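Local coordinates for protein inorganic pyrophosphatase (Helicobacter pylori, PDB 2BQY) that probably catalyses the magnesium-dependent hydrolysis of inorganic pyrophosphate to two phosphate ions, working as a homohexamer, at residues A[16-21]-A[54-59]; A[67-72]-A[99-104]. One frame throughout, in Å; residues are numbered along the deposited sequence.

Contact 1: residues A[16-21]-A[54-59]; sequences CVVIEI and YGFVPN. With POP (pyrophosphate 2-), chain B.
Tyr54 O takes two backbone bonds from consecutive residues, Glu20 N at 2.7 Å and Ile21 N at 2.9 Å, while Tyr54 N returns one to Ile21 O. Two residues facing one make this a classic beta bulge, placed where the chain turns a corner at Glu20. Further along the antiparallel pair, Val18 and Phe56 form a hydrogen-bonded couple: Val18 N reaches Phe56 O at 2.8 Å, almost straight at 178°, whereas the return bond from Phe56 N is more bent and meets Val18 O from above the carbonyl plane. Between these sites Gly55 CA lies 3.0 Å from Val18 O, so the two backbones run close there. Val18, Phe56, Ile21 and Tyr54 share one face of the sheet. Phe56 CG sits between its backbone N and carbonyl carbon (chi1 71°), which lays the ring alongside Val18; Val18 CB stands over one face of the Phe56 ring in a CH-pi contact, 3.9 Å from the centroid. Ile21 runs side by side with Tyr54, with Ile21 CD1 3.5 Å from Tyr54 CD2. The Glu20 carboxylate meets the Phe56 ring at its edge, Glu20 CD 3.3 Å from Phe56 CD2, its plane turned 71° from the ring, and OE2 is held by Leu31 N of strand 27-32. At the other end Cys16 SG touches Pro58 CG. Tyr54, predicted to bind substrate, carries its OH to 2.7 Å from O5 of the bound pyrophosphate and also hydrogen-bonds Lys103. The chemistry thus joins a doubly gripped carbonyl, buried in the sheet, to a phenol at the substrate, consistent with the bulge and Ile21 positioning the root of the side chain whose far end meets the pyrophosphate.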
ATOM      1  N   CYS A  16     -23.887  14.706  -6.965  1.00 45.60           N
ATOM      2  CA  CYS A  16     -22.998  13.555  -7.097  1.00 46.42           C
ATOM      3  C   CYS A  16     -21.791  13.853  -7.986  1.00 44.23           C
ATOM      4  O   CYS A  16     -21.904  14.560  -9.001  1.00 42.76           O
ATOM      5  CB  CYS A  16     -23.757  12.336  -7.641  1.00 46.79           C
ATOM      6  SG  CYS A  16     -24.049  12.395  -9.370  1.00 54.95           S
ATOM      7  N   VAL A  17     -20.640  13.311  -7.595  1.00 43.20           N
ATOM      8  CA  VAL A  17     -19.399  13.496  -8.338  1.00 42.20           C
ATOM      9  C   VAL A  17     -18.897  12.140  -8.813  1.00 42.16           C
ATOM     10  O   VAL A  17     -18.890  11.168  -8.062  1.00 43.13           O
ATOM     11  CB  VAL A  17     -18.298  14.142  -7.459  1.00 39.81           C
ATOM     12  CG1 VAL A  17     -17.076  14.418  -8.285  1.00 40.81           C
ATOM     13  CG2 VAL A  17     -18.818  15.413  -6.823  1.00 40.91           C
ATOM     14  N   VAL A  18     -18.495  12.075 -10.076  1.00 42.42           N
ATOM     15  CA  VAL A  18     -17.973  10.837 -10.635  1.00 42.18           C
ATOM     16  C   VAL A  18     -16.451  10.864 -10.515  1.00 42.10           C
ATOM     17  O   VAL A  18     -15.779  11.592 -11.230  1.00 41.32           O
ATOM     18  CB  VAL A  18     -18.378  10.674 -12.127  1.00 43.58           C
ATOM     19  CG1 VAL A  18     -17.827   9.376 -12.685  1.00 43.09           C
ATOM     20  CG2 VAL A  18     -19.886  10.707 -12.262  1.00 41.20           C
ATOM     21  N   ILE A  19     -15.912  10.062  -9.604  1.00 41.29           N
ATOM     22  CA  ILE A  19     -14.476  10.007  -9.371  1.00 39.83           C
ATOM     23  C   ILE A  19     -13.710   9.405 -10.530  1.00 38.93           C
ATOM     24  O   ILE A  19     -13.970   8.290 -10.940  1.00 41.98           O
ATOM     25  CB  ILE A  19     -14.151   9.194  -8.081  1.00 39.88           C
ATOM     26  CG1 ILE A  19     -14.913   9.786  -6.885  1.00 40.28           C
ATOM     27  CG2 ILE A  19     -12.664   9.207  -7.820  1.00 36.53           C
ATOM     28  CD1 ILE A  19     -14.583  11.242  -6.596  1.00 38.30           C
ATOM     29  N   GLU A  20     -12.772  10.174 -11.060  1.00 36.91           N
ATOM     30  CA  GLU A  20     -11.933   9.701 -12.143  1.00 37.47           C
ATOM     31  C   GLU A  20     -10.505   9.505 -11.630  1.00 37.80           C
ATOM     32  O   GLU A  20      -9.720   8.765 -12.201  1.00 36.18           O
ATOM     33  CB  GLU A  20     -11.939  10.721 -13.276  1.00 39.16           C
ATOM     34  CG  GLU A  20     -13.294  10.902 -13.956  1.00 43.24           C
ATOM     35  CD  GLU A  20     -13.265  11.980 -15.035  1.00 41.13           C
ATOM     36  OE1 GLU A  20     -12.927  13.139 -14.708  1.00 42.63           O
ATOM     37  OE2 GLU A  20     -13.573  11.667 -16.207  1.00 40.84           O
ATOM     38  N   ILE A  21     -10.184  10.183 -10.538  1.00 38.93           N
ATOM     39  CA  ILE A  21      -8.862  10.113  -9.938  1.00 39.97           C
ATOM     40  C   ILE A  21      -8.988   9.986  -8.435  1.00 40.59           C
ATOM     41  O   ILE A  21      -9.750  10.703  -7.810  1.00 39.50           O
ATOM     42  CB  ILE A  21      -8.045  11.373 -10.254  1.00 39.46           C
ATOM     43  CG1 ILE A  21      -8.094  11.659 -11.755  1.00 43.78           C
ATOM     44  CG2 ILE A  21      -6.612  11.169  -9.828  1.00 41.31           C
ATOM     45  CD1 ILE A  21      -7.565  13.053 -12.147  1.00 40.58           C
ATOM     46  N   TYR A  54     -10.424  13.376  -7.421  1.00 39.84           N
ATOM     47  CA  TYR A  54     -10.801  14.215  -8.547  1.00 39.26           C
ATOM     48  C   TYR A  54     -11.884  13.560  -9.402  1.00 38.82           C
ATOM     49  O   TYR A  54     -11.812  12.380  -9.730  1.00 33.91           O
ATOM     50  CB  TYR A  54      -9.576  14.491  -9.423  1.00 40.06           C
ATOM     51  CG  TYR A  54      -9.823  15.561 -10.479  1.00 42.42           C
ATOM     52  CD1 TYR A  54      -9.645  16.907 -10.184  1.00 45.45           C
ATOM     53  CD2 TYR A  54     -10.257  15.223 -11.769  1.00 38.31           C
ATOM     54  CE1 TYR A  54      -9.892  17.886 -11.144  1.00 46.21           C
ATOM     55  CE2 TYR A  54     -10.505  16.192 -12.722  1.00 38.38           C
ATOM     56  CZ  TYR A  54     -10.318  17.511 -12.402  1.00 42.46           C
ATOM     57  OH  TYR A  54     -10.548  18.478 -13.333  1.00 45.18           O
ATOM     58  N   GLY A  55     -12.882  14.346  -9.775  1.00 40.42           N
ATOM     59  CA  GLY A  55     -13.967  13.839 -10.591  1.00 41.79           C
ATOM     60  C   GLY A  55     -14.737  14.942 -11.292  1.00 42.20           C
ATOM     61  O   GLY A  55     -14.269  16.053 -11.431  1.00 41.19           O
ATOM     62  N   PHE A  56     -15.941  14.629 -11.747  1.00 42.81           N
ATOM     63  CA  PHE A  56     -16.763  15.603 -12.452  1.00 43.12           C
ATOM     64  C   PHE A  56     -18.236  15.417 -12.125  1.00 42.88           C
ATOM     65  O   PHE A  56     -18.658  14.329 -11.756  1.00 40.14           O
ATOM     66  CB  PHE A  56     -16.554  15.469 -13.970  1.00 43.32           C
ATOM     67  CG  PHE A  56     -17.146  14.218 -14.561  1.00 43.06           C
ATOM     68  CD1 PHE A  56     -18.496  14.168 -14.914  1.00 43.07           C
ATOM     69  CD2 PHE A  56     -16.360  13.089 -14.762  1.00 42.42           C
ATOM     70  CE1 PHE A  56     -19.061  13.010 -15.464  1.00 39.85           C
ATOM     71  CE2 PHE A  56     -16.919  11.921 -15.314  1.00 40.90           C
ATOM     72  CZ  PHE A  56     -18.274  11.886 -15.661  1.00 41.25           C
ATOM     73  N   VAL A  57     -19.005  16.487 -12.260  1.00 43.11           N
ATOM     74  CA  VAL A  57     -20.438  16.445 -12.012  1.00 44.00           C
ATOM     75  C   VAL A  57     -21.119  16.150 -13.343  1.00 44.14           C
ATOM     76  O   VAL A  57     -20.973  16.899 -14.295  1.00 46.39           O
ATOM     77  CB  VAL A  57     -20.957  17.785 -11.451  1.00 43.71           C
ATOM     78  CG1 VAL A  57     -22.463  17.680 -11.206  1.00 43.45           C
ATOM     79  CG2 VAL A  57     -20.227  18.131 -10.153  1.00 40.74           C
ATOM     80  N   PRO A  58     -21.856  15.032 -13.423  1.00 42.87           N
ATOM     81  CA  PRO A  58     -22.540  14.666 -14.668  1.00 42.54           C
ATOM     82  C   PRO A  58     -23.724  15.562 -15.009  1.00 42.75           C
ATOM     83  O   PRO A  58     -24.329  16.165 -14.125  1.00 42.04           O
ATOM     84  CB  PRO A  58     -22.950  13.216 -14.420  1.00 43.41           C
ATOM     85  CG  PRO A  58     -23.235  13.214 -12.951  1.00 44.45           C
ATOM     86  CD  PRO A  58     -22.074  14.009 -12.385  1.00 40.98           C
ATOM     87  N   ASN A  59     -24.045  15.639 -16.299  1.00 42.90           N
ATOM     88  CA  ASN A  59     -25.162  16.449 -16.783  1.00 42.51           C
ATOM     89  C   ASN A  59     -24.967  17.946 -16.560  1.00 42.80           C
ATOM     90  O   ASN A  59     -25.902  18.663 -16.225  1.00 41.93           O
ATOM     91  CB  ASN A  59     -26.470  15.986 -16.135  1.00 44.45           C
ATOM     92  CG  ASN A  59     -26.841  14.591 -16.528  1.00 44.72           C
ATOM     93  OD1 ASN A  59     -27.861  14.082 -16.102  1.00 53.31           O
ATOM     94  ND2 ASN A  59     -26.006  13.960 -17.342  1.00 47.62           N
TER
HETATM   95  P1  POP B1174      -6.187  19.374 -17.962  1.00 66.56           P
HETATM   96  O1  POP B1174      -4.946  18.542 -18.378  1.00 60.20           O
HETATM   97  O2  POP B1174      -7.317  19.504 -19.090  1.00 54.13           O
HETATM   98  O3  POP B1174      -5.773  20.783 -17.425  1.00 58.00           O
HETATM   99  O   POP B1174      -6.852  18.496 -16.705  1.00 60.65           O
HETATM  100  P2  POP B1174      -8.242  19.004 -15.912  1.00 60.35           P
HETATM  101  O4  POP B1174      -9.375  19.092 -16.964  1.00 52.04           O
HETATM  102  O5  POP B1174      -8.466  17.922 -14.880  1.00 53.10           O
HETATM  103  O6  POP B1174      -7.928  20.396 -15.299  1.00 49.75           O

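Contact 2: residues A[67-72]-A[99-104]. With POP (pyrophosphate 2-), chain B.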
ATOM      1  N   PRO A  67     -18.073  18.315 -18.744  1.00 42.49           N
ATOM      2  CA  PRO A  67     -18.795  18.526 -17.481  1.00 42.39           C
ATOM      3  C   PRO A  67     -17.898  19.196 -16.442  1.00 43.84           C
ATOM      4  O   PRO A  67     -16.712  18.874 -16.332  1.00 42.08           O
ATOM      5  CB  PRO A  67     -19.224  17.111 -17.068  1.00 42.52           C
ATOM      6  CG  PRO A  67     -18.181  16.242 -17.710  1.00 44.60           C
ATOM      7  CD  PRO A  67     -18.014  16.883 -19.079  1.00 41.40           C
ATOM      8  N   VAL A  68     -18.465  20.140 -15.693  1.00 44.86           N
ATOM      9  CA  VAL A  68     -17.714  20.859 -14.664  1.00 42.69           C
ATOM     10  C   VAL A  68     -16.953  19.896 -13.736  1.00 43.26           C
ATOM     11  O   VAL A  68     -17.506  18.892 -13.275  1.00 43.40           O
ATOM     12  CB  VAL A  68     -18.651  21.749 -13.803  1.00 42.29           C
ATOM     13  CG1 VAL A  68     -19.647  20.891 -13.063  1.00 41.30           C
ATOM     14  CG2 VAL A  68     -17.838  22.574 -12.836  1.00 41.90           C
ATOM     15  N   ASP A  69     -15.686  20.210 -13.476  1.00 42.60           N
ATOM     16  CA  ASP A  69     -14.849  19.394 -12.618  1.00 41.51           C
ATOM     17  C   ASP A  69     -15.055  19.738 -11.144  1.00 41.44           C
ATOM     18  O   ASP A  69     -15.476  20.842 -10.782  1.00 40.08           O
ATOM     19  CB  ASP A  69     -13.382  19.597 -12.977  1.00 42.50           C
ATOM     20  CG  ASP A  69     -13.042  19.101 -14.361  1.00 42.75           C
ATOM     21  OD1 ASP A  69     -13.234  17.882 -14.605  1.00 46.59           O
ATOM     22  OD2 ASP A  69     -12.582  19.929 -15.190  1.00 45.60           O
ATOM     23  N   ALA A  70     -14.743  18.777 -10.286  1.00 42.93           N
ATOM     24  CA  ALA A  70     -14.880  18.968  -8.848  1.00 42.17           C
ATOM     25  C   ALA A  70     -13.930  18.077  -8.050  1.00 40.75           C
ATOM     26  O   ALA A  70     -13.740  16.900  -8.366  1.00 39.00           O
ATOM     27  CB  ALA A  70     -16.303  18.690  -8.425  1.00 44.11           C
ATOM     28  N   LEU A  71     -13.320  18.661  -7.024  1.00 39.46           N
ATOM     29  CA  LEU A  71     -12.422  17.917  -6.160  1.00 40.09           C
ATOM     30  C   LEU A  71     -13.175  17.517  -4.900  1.00 41.17           C
ATOM     31  O   LEU A  71     -13.792  18.354  -4.248  1.00 41.32           O
ATOM     32  CB  LEU A  71     -11.209  18.765  -5.780  1.00 39.81           C
ATOM     33  CG  LEU A  71     -10.166  19.069  -6.857  1.00 41.88           C
ATOM     34  CD1 LEU A  71     -10.686  20.102  -7.851  1.00 43.17           C
ATOM     35  CD2 LEU A  71      -8.926  19.606  -6.187  1.00 44.81           C
ATOM     36  N   VAL A  72     -13.138  16.228  -4.572  1.00 42.31           N
ATOM     37  CA  VAL A  72     -13.808  15.718  -3.377  1.00 39.40           C
ATOM     38  C   VAL A  72     -12.790  15.454  -2.272  1.00 38.35           C
ATOM     39  O   VAL A  72     -12.049  14.487  -2.299  1.00 32.73           O
ATOM     40  CB  VAL A  72     -14.598  14.423  -3.688  1.00 42.47           C
ATOM     41  CG1 VAL A  72     -15.332  13.946  -2.445  1.00 40.02           C
ATOM     42  CG2 VAL A  72     -15.570  14.677  -4.818  1.00 41.30           C
ATOM     43  N   GLY A  99      -7.579  27.897 -21.361  1.00 46.39           N
ATOM     44  CA  GLY A  99      -8.380  29.050 -20.990  1.00 44.28           C
ATOM     45  C   GLY A  99      -8.680  29.046 -19.504  1.00 44.12           C
ATOM     46  O   GLY A  99      -7.979  28.405 -18.709  1.00 42.87           O
ATOM     47  N   MET A 100      -9.736  29.756 -19.123  1.00 43.85           N
ATOM     48  CA  MET A 100     -10.102  29.836 -17.716  1.00 44.39           C
ATOM     49  C   MET A 100     -10.676  28.496 -17.275  1.00 45.03           C
ATOM     50  O   MET A 100     -11.563  27.951 -17.933  1.00 46.36           O
ATOM     51  CB  MET A 100     -11.123  30.960 -17.494  1.00 45.94           C
ATOM     52  CG  MET A 100     -11.141  31.530 -16.081  1.00 46.62           C
ATOM     53  SD  MET A 100      -9.419  32.078 -15.530  1.00 58.54           S
ATOM     54  CE  MET A 100      -8.892  32.870 -17.047  1.00 48.09           C
ATOM     55  N   ASP A 101     -10.179  27.971 -16.157  1.00 44.74           N
ATOM     56  CA  ASP A 101     -10.646  26.686 -15.646  1.00 44.02           C
ATOM     57  C   ASP A 101     -11.243  26.839 -14.239  1.00 43.68           C
ATOM     58  O   ASP A 101     -10.715  27.542 -13.378  1.00 45.78           O
ATOM     59  CB  ASP A 101      -9.486  25.690 -15.617  1.00 44.58           C
ATOM     60  CG  ASP A 101      -9.943  24.274 -15.364  1.00 46.47           C
ATOM     61  OD1 ASP A 101      -9.058  23.423 -15.121  1.00 47.36           O
ATOM     62  OD2 ASP A 101     -11.169  24.014 -15.420  1.00 51.08           O
ATOM     63  N   GLU A 102     -12.364  26.173 -14.003  1.00 43.09           N
ATOM     64  CA  GLU A 102     -13.018  26.245 -12.709  1.00 43.02           C
ATOM     65  C   GLU A 102     -13.096  24.840 -12.108  1.00 42.21           C
ATOM     66  O   GLU A 102     -13.510  23.875 -12.784  1.00 45.50           O
ATOM     67  CB  GLU A 102     -14.425  26.806 -12.881  1.00 43.84           C
ATOM     68  CG  GLU A 102     -14.523  27.905 -13.955  1.00 47.66           C
ATOM     69  CD  GLU A 102     -15.621  28.927 -13.657  1.00 49.26           C
ATOM     70  OE1 GLU A 102     -15.561  29.574 -12.574  1.00 52.10           O
ATOM     71  OE2 GLU A 102     -16.540  29.079 -14.506  1.00 51.49           O
ATOM     72  N   LYS A 103     -12.690  24.720 -10.847  1.00 41.09           N
ATOM     73  CA  LYS A 103     -12.746  23.433 -10.175  1.00 40.14           C
ATOM     74  C   LYS A 103     -13.470  23.525  -8.838  1.00 39.34           C
ATOM     75  O   LYS A 103     -12.969  24.110  -7.881  1.00 38.47           O
ATOM     76  CB  LYS A 103     -11.336  22.872  -9.984  1.00 40.48           C
ATOM     77  CG  LYS A 103     -10.565  22.784 -11.283  1.00 42.93           C
ATOM     78  CD  LYS A 103      -9.413  21.862 -11.202  1.00 40.83           C
ATOM     79  CE  LYS A 103      -8.790  21.668 -12.584  1.00 42.56           C
ATOM     80  NZ  LYS A 103      -9.800  21.324 -13.619  1.00 38.36           N
ATOM     81  N   LEU A 104     -14.662  22.941  -8.784  1.00 39.92           N
ATOM     82  CA  LEU A 104     -15.460  22.948  -7.565  1.00 40.95           C
ATOM     83  C   LEU A 104     -14.797  22.182  -6.410  1.00 40.89           C
ATOM     84  O   LEU A 104     -14.222  21.114  -6.606  1.00 39.67           O
ATOM     85  CB  LEU A 104     -16.837  22.351  -7.856  1.00 41.00           C
ATOM     86  CG  LEU A 104     -17.682  23.026  -8.934  1.00 41.81           C
ATOM     87  CD1 LEU A 104     -18.977  22.226  -9.147  1.00 40.61           C
ATOM     88  CD2 LEU A 104     -17.973  24.436  -8.540  1.00 37.77           C
TER
HETATM   89  P1  POP B1174      -6.187  19.374 -17.962  1.00 66.56           P
HETATM   90  O1  POP B1174      -4.946  18.542 -18.378  1.00 60.20           O
HETATM   91  O2  POP B1174      -7.317  19.504 -19.090  1.00 54.13           O
HETATM   92  O3  POP B1174      -5.773  20.783 -17.425  1.00 58.00           O
HETATM   93  O   POP B1174      -6.852  18.496 -16.705  1.00 60.65           O
HETATM   94  P2  POP B1174      -8.242  19.004 -15.912  1.00 60.35           P
HETATM   95  O4  POP B1174      -9.375  19.092 -16.964  1.00 52.04           O
HETATM   96  O5  POP B1174      -8.466  17.922 -14.880  1.00 53.10           O
HETATM   97  O6  POP B1174      -7.928  20.396 -15.299  1.00 49.75           O
HETATM   98  O   HOH W   1     -14.379  22.175 -15.033  1.00 46.99           O
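Asp69 O and Leu71 N bracket Leu104 in a parallel pairing, accepting from Leu104 N at 3.0 Å and donating to Leu104 O at 2.6 Å, while the short strand axes lie 37° apart in direction. The second bond arrives nearly head-on to the carbonyl, with a C=O...N angle of 172°. On one face Ala70 CB packs against Leu104 CB, and Val68 CG2 meets Leu104 CD1, the two branched side chains crossing at about a right angle. The other face is polar. Asp69 and Lys103 lie side by side, pointing the same way, and a long salt bridge of 3.5 Å joins Asp69 OD2 to Lys103 NZ. A bend at the last torsion of Lys103 (chi4 -50°) turns its ammonium to Asp101 OD1, 2.7 Å away on the syn side of the carboxylate, and to pyrophosphate O6, likewise at 2.7 Å from NZ. Two carboxylates and the substrate thus converge on one ammonium. Asp69 OD2 and Asp101 OD2 are 4.3 Å apart; the lysine charge between the carboxylates would ease their mutual repulsion, and both aspartates are predicted magnesium ligands. A water bridges Asp69 to Glu102: it accepts from Asp69 N and donates to Asp69 OD2 and Glu102 O. Leu71 crosses the lysine stem at a slant, with Leu71 CD1 3.6 Å from Lys103 CB. Strand 69-72 is inserted between strand 53-56, which bonds Ala70 through Gly55, and strand 99-108, whose far side is taken by strand 82-96 with Met94 against Asp101 and Lys103; helix 127-139 closes over Leu71 and Lys103 with Phe137.

Contact 1 closes before contact 2 opens, so the two follow in series along the chain, their centres 10 Å apart in the barrel-like mixed sheet of the soluble family I pyrophosphatases. Strands 53-56 and 69-72 are sheet neighbours, giving the order 15-19, 53-56, 69-72, 99-108 across this region, antiparallel at the first two steps and parallel at the last. Phe56 of contact 1 also packs on Pro67 of contact 2. Contact 1 brings the predicted substrate-binding Tyr54, and contact 2 the predicted magnesium ligands Asp69 and Asp101 together with Lys103, which bonds pyrophosphate in this structure, so adjacent strands furnish one active site.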